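Local coordinates for WbbM protein (Klebsiella pneumoniae, PDB 6U4B) that is a trimeric, bifunctional glycosyltransferase that polymerises the O-antigen polysaccharide, with a magnesium-binding glycosyltransferase family 8 region among its parts, at residues K347-N352 against N585-M590. Numbering follows the deposited sequence.
Sequences KTRLVN and NTPWEM
Arg-349 reaches out from helix 344-352 and lies alongside the ring of Pro-587, the two side chains running past each other in opposite directions. Its chain is extended from CG to NE (chi2 172°, chi3 163°), which carries the guanidinium beyond the helix while leaving the methylenes to pack. Pro-587 CB sits over one face of the guanidinium near its rim, 3.4 Å from Arg-349 NE. Proline suits this place: its compact apolar ring covers a flat cation without competing for its N-H groups. NH1 forms a salt bridge with Glu-591, and NE another with Asp-577 of a second subunit, so the charge is paired within and between chains.

The indole of Trp-588 comes in from another side, its plane perpendicular to the guanidinium. With CG beside the backbone N (chi1 -57°), the ring is directed back to the helix, where Arg-349 CB lies 3.7 Å from Trp-588 CZ2 and Arg-349 CD rests over one face near the rim. Any cation-pi attraction is weak, since Arg-349 CZ stands 5.3 Å from the centre of the five-membered ring of Trp-588. The far end of the indole meets Leu-350 almost at a right angle, with CD2 3.6 Å from Trp-588 CH2; this branched side chain also packs on Leu-362 and Phe-364 of strand 360-366. Indole NE1 is satisfied by Asn-346, one turn earlier.

Thr-586 OG1 accepts a weak capping bond from Trp-588 N, within a type I beta turn from Thr-586 to Glu-589. The arrangement is a capped turn at the start of helix 589-596, docked on a helix that packs against the parallel strands of an alpha/beta glycosyltransferase domain, at the trimer interface, where Asn-585 OD1 of all three subunits binds a magnesium ion.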
ATOM      1  N   LYS A 347      12.571   8.997 -14.849  1.00 42.79           N
ATOM      2  CA  LYS A 347      11.626   8.980 -15.962  1.00 46.41           C
ATOM      3  C   LYS A 347      10.931   7.628 -16.068  1.00 47.08           C
ATOM      4  O   LYS A 347       9.725   7.560 -16.340  1.00 42.24           O
ATOM      5  CB  LYS A 347      12.335   9.326 -17.275  1.00 38.58           C
ATOM      6  CG  LYS A 347      12.691  10.800 -17.405  1.00 48.31           C
ATOM      7  CD  LYS A 347      13.020  11.199 -18.846  1.00 49.72           C
ATOM      8  CE  LYS A 347      14.448  10.847 -19.227  1.00 54.21           C
ATOM      9  NZ  LYS A 347      14.879  11.574 -20.459  1.00 53.65           N
ATOM     10  N   THR A 348      11.672   6.541 -15.839  1.00 46.69           N
ATOM     11  CA  THR A 348      11.069   5.212 -15.855  1.00 48.64           C
ATOM     12  C   THR A 348      10.058   5.053 -14.725  1.00 49.51           C
ATOM     13  O   THR A 348       8.942   4.566 -14.937  1.00 44.19           O
ATOM     14  CB  THR A 348      12.158   4.144 -15.756  1.00 45.56           C
ATOM     15  OG1 THR A 348      12.977   4.181 -16.933  1.00 51.48           O
ATOM     16  CG2 THR A 348      11.539   2.769 -15.609  1.00 46.06           C
ATOM     17  N   ARG A 349      10.437   5.468 -13.513  1.00 51.13           N
ATOM     18  CA  ARG A 349       9.527   5.385 -12.374  1.00 47.39           C
ATOM     19  C   ARG A 349       8.259   6.192 -12.613  1.00 45.31           C
ATOM     20  O   ARG A 349       7.163   5.768 -12.227  1.00 41.54           O
ATOM     21  CB  ARG A 349      10.232   5.874 -11.109  1.00 43.86           C
ATOM     22  CG  ARG A 349      11.413   5.029 -10.683  1.00 42.10           C
ATOM     23  CD  ARG A 349      12.175   5.686  -9.546  1.00 42.76           C
ATOM     24  NE  ARG A 349      13.046   4.743  -8.852  1.00 47.27           N
ATOM     25  CZ  ARG A 349      13.783   5.053  -7.791  1.00 55.32           C
ATOM     26  NH1 ARG A 349      13.758   6.286  -7.304  1.00 55.42           N
ATOM     27  NH2 ARG A 349      14.544   4.132  -7.214  1.00 60.48           N
ATOM     28  N   LEU A 350       8.388   7.360 -13.245  1.00 42.06           N
ATOM     29  CA  LEU A 350       7.225   8.212 -13.475  1.00 39.37           C
ATOM     30  C   LEU A 350       6.248   7.572 -14.454  1.00 40.12           C
ATOM     31  O   LEU A 350       5.031   7.603 -14.235  1.00 41.53           O
ATOM     32  CB  LEU A 350       7.675   9.585 -13.977  1.00 39.30           C
ATOM     33  CG  LEU A 350       8.321  10.453 -12.895  1.00 40.81           C
ATOM     34  CD1 LEU A 350       9.174  11.544 -13.503  1.00 36.40           C
ATOM     35  CD2 LEU A 350       7.244  11.047 -12.001  1.00 43.45           C
ATOM     36  N   VAL A 351       6.760   6.994 -15.543  1.00 43.61           N
ATOM     37  CA  VAL A 351       5.893   6.301 -16.491  1.00 46.41           C
ATOM     38  C   VAL A 351       5.230   5.103 -15.824  1.00 46.54           C
ATOM     39  O   VAL A 351       4.047   4.822 -16.052  1.00 48.33           O
ATOM     40  CB  VAL A 351       6.688   5.886 -17.742  1.00 50.24           C
ATOM     41  CG1 VAL A 351       5.844   4.987 -18.634  1.00 48.72           C
ATOM     42  CG2 VAL A 351       7.146   7.118 -18.510  1.00 54.26           C
ATOM     43  N   ASN A 352       5.976   4.386 -14.977  1.00 45.92           N
ATOM     44  CA  ASN A 352       5.434   3.213 -14.298  1.00 48.00           C
ATOM     45  C   ASN A 352       4.235   3.547 -13.419  1.00 44.17           C
ATOM     46  O   ASN A 352       3.464   2.645 -13.071  1.00 41.93           O
ATOM     47  CB  ASN A 352       6.521   2.539 -13.460  1.00 56.39           C
ATOM     48  CG  ASN A 352       7.574   1.861 -14.313  1.00 70.54           C
ATOM     49  OD1 ASN A 352       7.362   1.619 -15.502  1.00 75.77           O
ATOM     50  ND2 ASN A 352       8.716   1.546 -13.709  1.00 74.80           N
ATOM     51  N   ASN A 585       3.890   4.065  -1.380  1.00 44.51           N
ATOM     52  CA  ASN A 585       3.773   2.966  -2.340  1.00 44.39           C
ATOM     53  C   ASN A 585       4.266   3.375  -3.726  1.00 45.56           C
ATOM     54  O   ASN A 585       3.741   2.927  -4.743  1.00 43.90           O
ATOM     55  CB  ASN A 585       2.340   2.427  -2.407  1.00 54.42           C
ATOM     56  CG  ASN A 585       1.800   2.048  -1.039  1.00 57.61           C
ATOM     57  OD1 ASN A 585       2.238   1.070  -0.436  1.00 64.02           O
ATOM     58  ND2 ASN A 585       0.839   2.821  -0.546  1.00 56.01           N
ATOM     59  N   THR A 586       5.276   4.239  -3.777  1.00 45.90           N
ATOM     60  CA  THR A 586       6.007   4.552  -5.002  1.00 46.48           C
ATOM     61  C   THR A 586       7.482   4.274  -4.731  1.00 50.35           C
ATOM     62  O   THR A 586       7.851   4.076  -3.568  1.00 51.02           O
ATOM     63  CB  THR A 586       5.778   6.005  -5.444  1.00 41.74           C
ATOM     64  OG1 THR A 586       6.436   6.896  -4.531  1.00 45.76           O
ATOM     65  CG2 THR A 586       4.291   6.330  -5.489  1.00 41.16           C
ATOM     66  N   PRO A 587       8.346   4.211  -5.752  1.00 48.33           N
ATOM     67  CA  PRO A 587       9.780   4.010  -5.467  1.00 51.75           C
ATOM     68  C   PRO A 587      10.416   5.141  -4.678  1.00 51.85           C
ATOM     69  O   PRO A 587      11.501   4.942  -4.117  1.00 54.79           O
ATOM     70  CB  PRO A 587      10.409   3.890  -6.862  1.00 52.05           C
ATOM     71  CG  PRO A 587       9.298   3.423  -7.722  1.00 53.88           C
ATOM     72  CD  PRO A 587       8.053   4.073  -7.191  1.00 50.52           C
ATOM     73  N   TRP A 588       9.787   6.316  -4.608  1.00 47.24           N
ATOM     74  CA  TRP A 588      10.338   7.418  -3.830  1.00 48.18           C
ATOM     75  C   TRP A 588       9.969   7.348  -2.354  1.00 54.77           C
ATOM     76  O   TRP A 588      10.362   8.240  -1.595  1.00 56.08           O
ATOM     77  CB  TRP A 588       9.872   8.763  -4.401  1.00 46.04           C
ATOM     78  CG  TRP A 588      10.215   8.962  -5.844  1.00 46.48           C
ATOM     79  CD1 TRP A 588      11.424   9.329  -6.358  1.00 46.00           C
ATOM     80  CD2 TRP A 588       9.334   8.807  -6.964  1.00 43.55           C
ATOM     81  NE1 TRP A 588      11.355   9.407  -7.728  1.00 52.18           N
ATOM     82  CE2 TRP A 588      10.081   9.092  -8.124  1.00 48.74           C
ATOM     83  CE3 TRP A 588       7.989   8.451  -7.097  1.00 42.38           C
ATOM     84  CZ2 TRP A 588       9.527   9.034  -9.401  1.00 47.48           C
ATOM     85  CZ3 TRP A 588       7.442   8.393  -8.365  1.00 45.51           C
ATOM     86  CH2 TRP A 588       8.209   8.682  -9.500  1.00 46.36           C
ATOM     87  N   GLU A 589       9.241   6.312  -1.930  1.00 57.61           N
ATOM     88  CA  GLU A 589       8.731   6.266  -0.562  1.00 58.66           C
ATOM     89  C   GLU A 589       9.863   6.209   0.457  1.00 60.89           C
ATOM     90  O   GLU A 589       9.906   7.010   1.398  1.00 60.47           O
ATOM     91  CB  GLU A 589       7.792   5.072  -0.398  1.00 58.92           C
ATOM     92  CG  GLU A 589       7.338   4.834   1.028  1.00 60.99           C
ATOM     93  CD  GLU A 589       6.138   3.913   1.106  1.00 60.85           C
ATOM     94  OE1 GLU A 589       5.242   4.178   1.936  1.00 61.73           O
ATOM     95  OE2 GLU A 589       6.087   2.935   0.331  1.00 59.97           O
ATOM     96  N   MET A 590      10.795   5.269   0.286  1.00 71.38           N
ATOM     97  CA  MET A 590      11.921   5.181   1.209  1.00 87.80           C
ATOM     98  C   MET A 590      12.904   6.332   1.036  1.00 92.22           C
ATOM     99  O   MET A 590      13.668   6.620   1.963  1.00 95.85           O
ATOM    100  CB  MET A 590      12.649   3.847   1.041  1.00 99.02           C
ATOM    101  CG  MET A 590      13.002   3.495  -0.394  1.00109.38           C
ATOM    102  SD  MET A 590      14.330   2.277  -0.494  1.00119.92           S
ATOM    103  CE  MET A 590      15.726   3.335  -0.873  1.00121.20           C
TER